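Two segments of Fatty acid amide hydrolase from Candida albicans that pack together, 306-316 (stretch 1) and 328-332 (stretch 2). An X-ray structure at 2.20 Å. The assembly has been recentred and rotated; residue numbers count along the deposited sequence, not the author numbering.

Stretch 1 306-316: LELWMKAYINE
Stretch 2 328-332: PMPWR

A tryptophan laid along a helix can satisfy its polar edge and bury its apolar face at once, and these two segments of the Candida albicans fatty acid amide hydrolase are a compact example. Residues 306-316 are helical, with i to i+4 backbone hydrogen bonds from Met 310 N to Leu 306 O (3.1 Å) onward, and a wider pi-type turn at 312-316. Residues 328-332 form an extended strip without regular structure: phi/psi is -112/115° at Met 329, -58/147° at Pro 330 and -76/109° at Trp 331. The strip meets the helix with Trp 331 CA 5.7 Å from Lys 311 CA and Pro 330 CA 6.1 Å from Asn 315 CA, so that it advances as the helix retreats toward its N-terminal end. Together they bury 363 Å².

Trp 331 supplies most of the contact. Its CB points toward the helix, and chi1 -179° (t) with chi2 -98° lays the indole along it. Met 310 CB sits 3.6 Å from the centroid of the Trp 331 six-membered ring, only 5° off the normal, a CH-pi contact; Lys 311 CA lies over the same face. Met 310, a selenomethionine, adopts m, m, m (-60°, -67°, -77°), which leads the chain off the ring centre, where CB sits, so that CE comes down beside the rim, 3.6 Å from Trp 331 CZ3, while SE stands oblique, 5.4 Å from the six-ring centroid. Ile 314 (chi1 -69°, chi2 163°) places CD1 4.0 Å from Trp 331 CE3, and its CG2 lies 3.7 Å from Met 329 O. Met 329 itself turns its CB away, so its backbone makes this contact.

The indole N-H needs an acceptor in its plane. Glu 307 provides one: with chi1 -153° (t), chi2 -87° (m) and chi3 -37°, a side chain that starts sideways bends nearer, and Trp 331 NE1 donates to Glu 307 OE2 at 2.9 Å and 167°. A water donates to Glu 307 OE2 as well (3.1 Å from its O) and to Arg 332 O (2.8 Å). Lys 311 extends t, t before turning p at chi3; its CB packs 3.5 Å from Trp 331 CD1, while NZ reaches a long salt bridge, 3.8 Å from Glu 307 OE1.

Asn 315, at chi1 -72° (m) and chi2 -12°, answers the backbone with both ends of its amide. Trp 331 N donates to Asn 315 OD1 (3.0 Å, 156°), and Asn 315 ND2 donates to Trp 331 O (3.1 Å, 166°).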

# COMPACT_ATOMS: atom_id res chain seq x y z
N LEU A 306 4.47 17.95 16.30
CA LEU A 306 4.35 16.80 15.41
C LEU A 306 3.04 16.05 15.65
O LEU A 306 2.33 15.70 14.70
CB LEU A 306 5.53 15.85 15.60
CG LEU A 306 6.95 16.41 15.46
CD1 LEU A 306 7.95 15.28 15.38
CD2 LEU A 306 7.05 17.31 14.24
N GLU A 307 2.69 15.83 16.92
CA GLU A 307 1.48 15.07 17.23
C GLU A 307 0.23 15.85 16.83
O GLU A 307 -0.71 15.28 16.26
CB GLU A 307 1.46 14.72 18.72
CG GLU A 307 0.69 13.46 19.09
CD GLU A 307 -0.79 13.73 19.33
OE1 GLU A 307 -1.11 14.81 19.89
OE2 GLU A 307 -1.64 12.84 19.01
N LEU A 308 0.20 17.15 17.12
CA LEU A 308 -0.93 17.98 16.72
C LEU A 308 -1.18 17.89 15.23
O LEU A 308 -2.33 17.79 14.78
CB LEU A 308 -0.66 19.44 17.12
CG LEU A 308 -1.64 20.47 16.54
CD1 LEU A 308 -3.02 20.28 17.14
CD2 LEU A 308 -1.18 21.91 16.69
N TRP A 309 -0.10 17.94 14.44
CA TRP A 309 -0.21 18.00 12.99
C TRP A 309 -0.76 16.69 12.43
O TRP A 309 -1.72 16.69 11.66
CB TRP A 309 1.17 18.33 12.40
CG TRP A 309 1.19 18.73 10.98
CD1 TRP A 309 1.19 20.00 10.49
CD2 TRP A 309 1.26 17.86 9.85
NE1 TRP A 309 1.23 19.98 9.12
CE2 TRP A 309 1.27 18.68 8.69
CE3 TRP A 309 1.28 16.47 9.69
CZ2 TRP A 309 1.32 18.16 7.40
CZ3 TRP A 309 1.33 15.95 8.40
CH2 TRP A 309 1.36 16.80 7.28
N MSE A 310 -0.20 15.56 12.84
CA MSE A 310 -0.70 14.27 12.41
C MSE A 310 -2.18 14.11 12.76
O MSE A 310 -3.00 13.76 11.89
CB MSE A 310 0.12 13.14 13.04
CG MSE A 310 1.60 13.18 12.68
SE MSE A 310 1.90 12.83 10.76
CE MSE A 310 1.65 10.85 10.80
N LYS A 311 -2.52 14.36 14.03
CA LYS A 311 -3.89 14.16 14.49
C LYS A 311 -4.86 15.02 13.71
O LYS A 311 -5.91 14.54 13.26
CB LYS A 311 -4.00 14.47 15.99
CG LYS A 311 -5.40 14.23 16.58
CD LYS A 311 -5.41 14.63 18.05
CE LYS A 311 -5.35 16.14 18.21
NZ LYS A 311 -4.36 16.60 19.25
N ALA A 312 -4.53 16.31 13.53
CA ALA A 312 -5.43 17.20 12.79
C ALA A 312 -5.52 16.79 11.32
O ALA A 312 -6.61 16.71 10.75
CB ALA A 312 -4.95 18.65 12.92
N TYR A 313 -4.36 16.55 10.68
CA TYR A 313 -4.33 16.22 9.26
C TYR A 313 -5.22 15.01 8.97
O TYR A 313 -6.07 15.06 8.09
CB TYR A 313 -2.89 15.95 8.81
CG TYR A 313 -2.72 15.68 7.32
CD1 TYR A 313 -2.99 14.43 6.77
CD2 TYR A 313 -2.28 16.69 6.46
CE1 TYR A 313 -2.82 14.19 5.42
CE2 TYR A 313 -2.12 16.46 5.12
CZ TYR A 313 -2.39 15.20 4.60
OH TYR A 313 -2.22 14.97 3.25
N ILE A 314 -5.03 13.93 9.72
CA ILE A 314 -5.70 12.67 9.41
C ILE A 314 -7.15 12.69 9.87
O ILE A 314 -8.07 12.45 9.07
CB ILE A 314 -4.92 11.50 10.04
CG1 ILE A 314 -3.58 11.31 9.33
CG2 ILE A 314 -5.78 10.22 10.07
CD1 ILE A 314 -2.58 10.47 10.12
N ASN A 315 -7.39 12.99 11.15
CA ASN A 315 -8.74 12.83 11.70
C ASN A 315 -9.68 13.94 11.25
O ASN A 315 -10.88 13.71 11.13
CB ASN A 315 -8.68 12.74 13.23
CG ASN A 315 -8.10 11.42 13.72
OD1 ASN A 315 -7.94 10.46 12.94
ND2 ASN A 315 -7.79 11.35 15.01
N GLU A 316 -9.16 15.13 10.97
CA GLU A 316 -9.98 16.23 10.49
C GLU A 316 -9.80 16.55 9.01
O GLU A 316 -10.76 16.98 8.36
CB GLU A 316 -9.68 17.50 11.30
CG GLU A 316 -9.86 17.29 12.79
CD GLU A 316 -10.56 18.46 13.47
OE1 GLU A 316 -11.63 18.89 12.95
OE2 GLU A 316 -10.05 18.94 14.50
N PRO A 328 -7.66 5.37 5.16
CA PRO A 328 -8.54 5.84 6.24
C PRO A 328 -8.30 5.06 7.53
O PRO A 328 -9.15 4.31 8.01
CB PRO A 328 -9.94 5.60 5.66
CG PRO A 328 -9.77 4.46 4.75
CD PRO A 328 -8.38 4.54 4.18
N MSE A 329 -7.10 5.20 8.08
CA MSE A 329 -6.80 4.58 9.35
C MSE A 329 -6.61 5.70 10.37
O MSE A 329 -5.72 6.55 10.25
CB MSE A 329 -5.61 3.63 9.21
CG MSE A 329 -4.20 4.15 9.31
SE MSE A 329 -3.13 2.73 10.16
CE MSE A 329 -3.58 1.21 8.97
N PRO A 330 -7.53 5.73 11.34
CA PRO A 330 -7.58 6.85 12.29
C PRO A 330 -6.27 7.02 13.03
O PRO A 330 -5.57 6.05 13.32
CB PRO A 330 -8.71 6.44 13.25
CG PRO A 330 -9.55 5.45 12.45
CD PRO A 330 -8.59 4.73 11.56
N TRP A 331 -5.95 8.27 13.35
CA TRP A 331 -4.84 8.57 14.26
C TRP A 331 -5.32 8.26 15.68
O TRP A 331 -6.16 8.97 16.22
CB TRP A 331 -4.41 10.02 14.10
CG TRP A 331 -3.26 10.40 14.98
CD1 TRP A 331 -3.32 11.05 16.18
CD2 TRP A 331 -1.86 10.15 14.73
NE1 TRP A 331 -2.06 11.21 16.69
CE2 TRP A 331 -1.15 10.67 15.83
CE3 TRP A 331 -1.15 9.52 13.70
CZ2 TRP A 331 0.25 10.59 15.92
CZ3 TRP A 331 0.23 9.44 13.79
CH2 TRP A 331 0.92 9.98 14.89
N ARG A 332 -4.79 7.18 16.26
CA ARG A 332 -5.26 6.69 17.55
C ARG A 332 -4.77 7.56 18.70
O ARG A 332 -3.72 8.21 18.64
CB ARG A 332 -4.81 5.25 17.77
CG ARG A 332 -5.63 4.22 16.98
CD ARG A 332 -4.96 2.87 16.98
NE ARG A 332 -3.63 2.91 16.38
CZ ARG A 332 -2.50 2.83 17.07
NH1 ARG A 332 -2.50 2.78 18.39
NH2 ARG A 332 -1.34 2.80 16.42
O HOH W 1 -1.95 9.89 19.98